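Local structure of beta-N-acetylhexosaminidase (Bacteroides fragilis, 4PYS) at residues 149-154 against 445-450; 457-462 against 466-471. The protein probably hydrolyses terminal beta-linked N-acetylhexosamine residues from glycans or glycoconjugates, as other glycosyl hydrolase family 20 enzymes do. All blocks are in the same frame, centred on the assembly; numbering follows the deposited sequence.

Interaction 1. Residues 149-154 against 445-450; sequences IKKYID and MIDRRV
K151 and Y152, neighbours on helix 146-158, reach across together to the carboxylate of D447 and engage one oxygen each. K151 comes first in the chain. Its CG lies anti to the backbone N (chi1 167°) and the rest of the chain is extended, which carries the ammonium group out toward D447, which approaches from the opposite direction. The resulting salt bridge runs from K151 NZ to D447 OD2 at 2.7 Å, on the syn side of the carboxylate and 22° out of its plane. K151 NZ has a second acceptor in the carbonyl of G488. On its way, the lysine passes over one face of the Y152 ring, with K151 CG 4.2 Å above the ring plane near its centre.

Y152 donates its phenol proton to D447. The bond from Y152 OH to D447 OD1 is 2.6 Å long. The acceptor lies at the edge of the ring in its plane, whereas the hydroxyl meets the carboxylate from above, 48° out of the carboxylate plane. Two bonds on separate oxygens should hold the D447 carboxylate against rotation. I446 packs obliquely on the same phenol end, its CG2 methyl lying 3.5 Å from Y152 CZ.

Helix 146-158 connects the parallel strands 132-138 and 163-170 of the TIM-barrel catalytic domain, while 445-450 follows strand 428-435, which pairs with 132-138. The contact therefore joins the outer layer across the seam between early and late strands. I149 and I153 pack on strand 163-170, I153 also meets helix 203-214, and I446 and V450 rest on L435 of strand 428-435.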
loop_
_atom_site.group_PDB
_atom_site.type_symbol
_atom_site.label_atom_id
_atom_site.label_comp_id
_atom_site.label_asym_id
_atom_site.label_seq_id
_atom_site.Cartn_x
_atom_site.Cartn_y
_atom_site.Cartn_z
ATOM N N ILE A 149 3.598 -10.318 6.297
ATOM C CA ILE A 149 3.700 -9.403 5.163
ATOM C C ILE A 149 2.853 -9.939 4.003
ATOM O O ILE A 149 2.085 -9.198 3.380
ATOM C CB ILE A 149 5.159 -9.229 4.700
ATOM C CG1 ILE A 149 6.042 -8.712 5.847
ATOM C CG2 ILE A 149 5.223 -8.296 3.479
ATOM C CD1 ILE A 149 5.669 -7.297 6.301
ATOM N N LYS A 150 2.964 -11.237 3.726
ATOM C CA LYS A 150 2.163 -11.839 2.650
ATOM C C LYS A 150 0.665 -11.701 2.899
ATOM O O LYS A 150 -0.096 -11.444 1.969
ATOM C CB LYS A 150 2.522 -13.321 2.474
ATOM C CG LYS A 150 3.886 -13.544 1.826
ATOM C CD LYS A 150 4.185 -15.022 1.718
ATOM C CE LYS A 150 5.512 -15.262 1.025
ATOM N NZ LYS A 150 5.803 -16.720 0.956
ATOM N N LYS A 151 0.248 -11.856 4.151
ATOM C CA LYS A 151 -1.168 -11.742 4.509
ATOM C C LYS A 151 -1.742 -10.389 4.115
ATOM O O LYS A 151 -2.872 -10.301 3.623
ATOM C CB LYS A 151 -1.349 -11.958 6.017
ATOM C CG LYS A 151 -2.735 -11.542 6.554
ATOM C CD LYS A 151 -2.902 -11.931 8.023
ATOM C CE LYS A 151 -4.273 -11.466 8.579
ATOM N NZ LYS A 151 -4.450 -11.895 10.012
ATOM N N TYR A 152 -0.966 -9.329 4.310
ATOM C CA TYR A 152 -1.483 -7.996 3.992
ATOM C C TYR A 152 -1.337 -7.627 2.526
ATOM O O TYR A 152 -2.125 -6.833 1.994
ATOM C CB TYR A 152 -0.905 -6.949 4.960
ATOM C CG TYR A 152 -1.432 -7.251 6.332
ATOM C CD1 TYR A 152 -2.780 -7.074 6.623
ATOM C CD2 TYR A 152 -0.613 -7.785 7.313
ATOM C CE1 TYR A 152 -3.294 -7.397 7.869
ATOM C CE2 TYR A 152 -1.116 -8.098 8.566
ATOM C CZ TYR A 152 -2.448 -7.906 8.835
ATOM O OH TYR A 152 -2.935 -8.241 10.077
ATOM N N ILE A 153 -0.361 -8.226 1.851
ATOM C CA ILE A 153 -0.300 -8.116 0.394
ATOM C C ILE A 153 -1.513 -8.834 -0.207
ATOM O O ILE A 153 -2.182 -8.323 -1.116
ATOM C CB ILE A 153 0.996 -8.741 -0.125
ATOM C CG1 ILE A 153 2.174 -7.828 0.228
ATOM C CG2 ILE A 153 0.906 -9.008 -1.647
ATOM C CD1 ILE A 153 3.557 -8.423 -0.074
ATOM N N ASP A 154 -1.807 -10.019 0.319
ATOM C CA ASP A 154 -2.976 -10.768 -0.132
ATOM C C ASP A 154 -4.252 -9.970 0.133
ATOM O O ASP A 154 -5.167 -9.943 -0.702
ATOM C CB ASP A 154 -3.020 -12.120 0.589
ATOM C CG ASP A 154 -3.877 -13.146 -0.122
ATOM O OD1 ASP A 154 -3.785 -13.260 -1.369
ATOM O OD2 ASP A 154 -4.646 -13.847 0.573
HETATM N N MSE A 445 -2.292 -7.493 16.909
HETATM C CA MSE A 445 -3.058 -6.262 17.148
HETATM C C MSE A 445 -3.439 -5.553 15.864
HETATM O O MSE A 445 -4.169 -4.551 15.879
HETATM C CB MSE A 445 -2.256 -5.315 18.049
HETATM C CG MSE A 445 -2.114 -5.813 19.458
HETATM SE SE MSE A 445 -0.755 -4.828 20.448
HETATM C CE MSE A 445 -1.447 -3.080 20.225
ATOM N N ILE A 446 -2.971 -6.070 14.736
ATOM C CA ILE A 446 -3.182 -5.369 13.475
ATOM C C ILE A 446 -4.624 -5.430 12.951
ATOM O O ILE A 446 -5.208 -4.392 12.632
ATOM C CB ILE A 446 -2.203 -5.849 12.390
ATOM C CG1 ILE A 446 -0.760 -5.556 12.821
ATOM C CG2 ILE A 446 -2.510 -5.180 11.057
ATOM C CD1 ILE A 446 0.318 -6.120 11.880
ATOM N N ASP A 447 -5.198 -6.628 12.851
ATOM C CA ASP A 447 -6.506 -6.770 12.194
ATOM C C ASP A 447 -7.619 -5.938 12.842
ATOM O O ASP A 447 -8.475 -5.403 12.141
ATOM C CB ASP A 447 -6.946 -8.240 12.159
ATOM C CG ASP A 447 -6.230 -9.044 11.093
ATOM O OD1 ASP A 447 -5.528 -8.440 10.253
ATOM O OD2 ASP A 447 -6.368 -10.288 11.101
ATOM N N ARG A 448 -7.614 -5.820 14.168
ATOM C CA ARG A 448 -8.721 -5.124 14.839
ATOM C C ARG A 448 -8.696 -3.628 14.550
ATOM O O ARG A 448 -9.699 -2.933 14.729
ATOM C CB ARG A 448 -8.702 -5.384 16.346
ATOM C CG ARG A 448 -7.615 -4.636 17.090
ATOM C CD ARG A 448 -7.489 -5.148 18.505
ATOM N NE ARG A 448 -6.654 -6.348 18.582
ATOM C CZ ARG A 448 -6.210 -6.870 19.718
ATOM N NH1 ARG A 448 -6.536 -6.308 20.872
ATOM N NH2 ARG A 448 -5.436 -7.949 19.703
ATOM N N ARG A 449 -7.553 -3.135 14.072
ATOM C CA ARG A 449 -7.428 -1.750 13.623
ATOM C C ARG A 449 -7.763 -1.615 12.136
ATOM O O ARG A 449 -8.428 -0.667 11.702
ATOM C CB ARG A 449 -5.980 -1.273 13.848
ATOM C CG ARG A 449 -5.637 -0.972 15.297
ATOM C CD ARG A 449 -4.129 -1.144 15.539
ATOM N NE ARG A 449 -3.764 -0.642 16.860
ATOM C CZ ARG A 449 -4.023 -1.274 17.999
ATOM N NH1 ARG A 449 -4.633 -2.456 17.992
ATOM N NH2 ARG A 449 -3.665 -0.725 19.150
ATOM N N VAL A 450 -7.289 -2.568 11.347
ATOM C CA VAL A 450 -7.444 -2.501 9.900
ATOM C C VAL A 450 -8.893 -2.727 9.450
ATOM O O VAL A 450 -9.402 -1.977 8.610
ATOM C CB VAL A 450 -6.503 -3.489 9.217
ATOM C CG1 VAL A 450 -6.787 -3.555 7.716
ATOM C CG2 VAL A 450 -5.041 -3.067 9.464
#

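Interaction 2. Residues 457-462 against 466-471; sequences LAEQMW and NPENFD
E459 and E468 meet carboxylate to carboxylate, the two side chains arriving from opposite directions. The close approach is between E459 OE2 and E468 OE1, 2.5 Å apart, so short for two acid oxygens that one of the groups probably carries a proton. The second oxygen, E468 OE2, stays 3.3 Å from E459 OE2. The carboxylate planes are turned 63° from each other, so the groups do not stack. E468 is extended beyond CG, whereas E459 bends at its second torsion (chi2 80°), swinging its carboxylate out of line with the start of the chain. The bend also leaves the methylene E459 CG 3.8 Å from E468 OE1, the nearest approach of any carbon of E459 other than its carboxylate carbon.

Through these two acids helix 453-462 meets the loop that leads into helix 470-486. The loop belongs to the short turn between two consecutive helices, 453-462 and 470-486, the first of which packs on the TIM barrel, with L457 and M461 lying on strand 428-435. N469 occupies the N-cap position of the second helix, its side chain capping a backbone N just beyond 466-471.

Other polar partners tie each acid to a different part of the fold. E459 OE2 is hydrogen-bonded to T14 OG1 of the N-terminal part. E468 OE2 forms a salt bridge with K476, farther along helix 470-486; that lysine would be expected to stabilise negative charge on E468.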
loop_
_atom_site.group_PDB
_atom_site.type_symbol
_atom_site.label_atom_id
_atom_site.label_comp_id
_atom_site.label_asym_id
_atom_site.label_seq_id
_atom_site.Cartn_x
_atom_site.Cartn_y
_atom_site.Cartn_z
ATOM N N LEU A 457 -12.255 2.434 2.819
ATOM C CA LEU A 457 -11.175 2.991 1.998
ATOM C C LEU A 457 -11.089 2.276 0.655
ATOM O O LEU A 457 -10.967 2.925 -0.389
ATOM C CB LEU A 457 -9.836 2.923 2.753
ATOM C CG LEU A 457 -9.812 3.824 3.991
ATOM C CD1 LEU A 457 -8.567 3.583 4.850
ATOM C CD2 LEU A 457 -9.925 5.295 3.588
ATOM N N ALA A 458 -11.171 0.950 0.658
ATOM C CA ALA A 458 -11.153 0.189 -0.602
ATOM C C ALA A 458 -12.320 0.547 -1.491
ATOM O O ALA A 458 -12.187 0.604 -2.710
ATOM C CB ALA A 458 -11.145 -1.315 -0.333
ATOM N N GLU A 459 -13.480 0.782 -0.887
ATOM C CA GLU A 459 -14.668 1.172 -1.660
ATOM C C GLU A 459 -14.442 2.539 -2.314
ATOM O O GLU A 459 -14.757 2.752 -3.494
ATOM C CB GLU A 459 -15.877 1.224 -0.714
ATOM C CG GLU A 459 -17.205 1.523 -1.393
ATOM C CD GLU A 459 -17.816 0.304 -2.054
ATOM O OE1 GLU A 459 -17.160 -0.754 -2.082
ATOM O OE2 GLU A 459 -18.958 0.400 -2.551
ATOM N N GLN A 460 -13.896 3.474 -1.549
ATOM C CA GLN A 460 -13.632 4.817 -2.075
ATOM C C GLN A 460 -12.584 4.789 -3.183
ATOM O O GLN A 460 -12.669 5.555 -4.148
ATOM C CB GLN A 460 -13.185 5.722 -0.917
ATOM C CG GLN A 460 -14.378 6.103 -0.015
ATOM C CD GLN A 460 -13.965 6.804 1.258
ATOM O OE1 GLN A 460 -12.792 6.835 1.618
ATOM N NE2 GLN A 460 -14.941 7.362 1.958
HETATM N N MSE A 461 -11.612 3.889 -3.056
HETATM C CA MSE A 461 -10.569 3.772 -4.082
HETATM C C MSE A 461 -11.097 3.164 -5.367
HETATM O O MSE A 461 -10.746 3.603 -6.462
HETATM C CB MSE A 461 -9.450 2.873 -3.568
HETATM C CG MSE A 461 -8.597 3.497 -2.454
HETATM SE SE MSE A 461 -7.473 2.118 -1.696
HETATM C CE MSE A 461 -6.764 3.143 -0.177
ATOM N N TRP A 462 -11.903 2.116 -5.241
ATOM C CA TRP A 462 -12.285 1.341 -6.429
ATOM C C TRP A 462 -13.633 1.726 -7.047
ATOM O O TRP A 462 -13.741 1.946 -8.262
ATOM C CB TRP A 462 -12.279 -0.173 -6.103
ATOM C CG TRP A 462 -12.724 -0.974 -7.302
ATOM C CD1 TRP A 462 -14.016 -1.224 -7.697
ATOM C CD2 TRP A 462 -11.881 -1.596 -8.268
ATOM N NE1 TRP A 462 -14.016 -1.961 -8.865
ATOM C CE2 TRP A 462 -12.712 -2.209 -9.229
ATOM C CE3 TRP A 462 -10.490 -1.705 -8.413
ATOM C CZ2 TRP A 462 -12.205 -2.918 -10.325
ATOM C CZ3 TRP A 462 -9.984 -2.414 -9.498
ATOM C CH2 TRP A 462 -10.837 -3.012 -10.444
ATOM N N ASN A 466 -20.821 6.649 -7.704
ATOM C CA ASN A 466 -22.279 6.511 -7.801
ATOM C C ASN A 466 -22.851 6.493 -6.390
ATOM O O ASN A 466 -22.155 6.144 -5.447
ATOM C CB ASN A 466 -22.669 5.189 -8.478
ATOM C CG ASN A 466 -22.236 5.110 -9.916
ATOM O OD1 ASN A 466 -22.146 6.120 -10.610
ATOM N ND2 ASN A 466 -21.978 3.891 -10.383
ATOM N N PRO A 467 -24.127 6.873 -6.245
ATOM C CA PRO A 467 -24.705 6.932 -4.900
ATOM C C PRO A 467 -24.684 5.589 -4.161
ATOM O O PRO A 467 -25.035 4.549 -4.727
ATOM C CB PRO A 467 -26.146 7.362 -5.170
ATOM C CG PRO A 467 -26.065 8.184 -6.411
ATOM C CD PRO A 467 -25.007 7.482 -7.256
ATOM N N GLU A 468 -24.272 5.642 -2.900
ATOM C CA GLU A 468 -24.302 4.504 -1.994
ATOM C C GLU A 468 -24.219 5.062 -0.581
ATOM O O GLU A 468 -23.163 5.548 -0.165
ATOM C CB GLU A 468 -23.114 3.575 -2.252
ATOM C CG GLU A 468 -23.135 2.339 -1.341
ATOM C CD GLU A 468 -21.883 1.496 -1.483
ATOM O OE1 GLU A 468 -20.927 1.957 -2.148
ATOM O OE2 GLU A 468 -21.844 0.388 -0.913
ATOM N N ASN A 469 -25.316 5.011 0.167
ATOM C CA ASN A 469 -25.297 5.635 1.488
ATOM C C ASN A 469 -24.668 4.711 2.528
ATOM O O ASN A 469 -24.334 3.556 2.222
ATOM C CB ASN A 469 -26.690 6.147 1.909
ATOM C CG ASN A 469 -27.732 5.045 1.966
ATOM O OD1 ASN A 469 -27.437 3.919 2.358
ATOM N ND2 ASN A 469 -28.958 5.362 1.568
ATOM N N PHE A 470 -24.453 5.235 3.728
ATOM C CA PHE A 470 -23.716 4.485 4.729
ATOM C C PHE A 470 -24.500 3.254 5.137
ATOM O O PHE A 470 -23.915 2.206 5.422
ATOM C CB PHE A 470 -23.438 5.328 5.978
ATOM C CG PHE A 470 -22.738 4.548 7.061
ATOM C CD1 PHE A 470 -21.367 4.334 6.993
ATOM C CD2 PHE A 470 -23.460 3.971 8.095
ATOM C CE1 PHE A 470 -20.713 3.586 7.983
ATOM C CE2 PHE A 470 -22.829 3.228 9.082
ATOM C CZ PHE A 470 -21.450 3.034 9.020
ATOM N N ASP A 471 -25.821 3.385 5.207
ATOM C CA ASP A 471 -26.636 2.268 5.663
ATOM C C ASP A 471 -26.480 1.104 4.689
ATOM O O ASP A 471 -26.348 -0.048 5.108
ATOM C CB ASP A 471 -28.108 2.656 5.785
ATOM C CG ASP A 471 -28.351 3.709 6.842
ATOM O OD1 ASP A 471 -27.642 3.721 7.872
ATOM O OD2 ASP A 471 -29.268 4.529 6.637
#

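Interactions 1 and 2 follow one another along the chain: 445-450 completes the first, and helix 453-462, which begins three residues later, enters the second. Their centres lie about 21 Å apart and their nearest atoms about 7 Å apart. Strand 428-435 packs against one segment of each, 445-450 and 457-462. The centre of interaction 1, a buried contact, lies about 11 Å from the chain centre, against about 19 Å for the partly buried interaction 2. Neither contributes a ligand to the zinc ion, which is bound by C242, C260, C301 and C304. Glycerol, probably from the crystallisation liquor, lies about 4 Å from the side chain of E459 and is hydrogen-bonded to the carbonyl of N466.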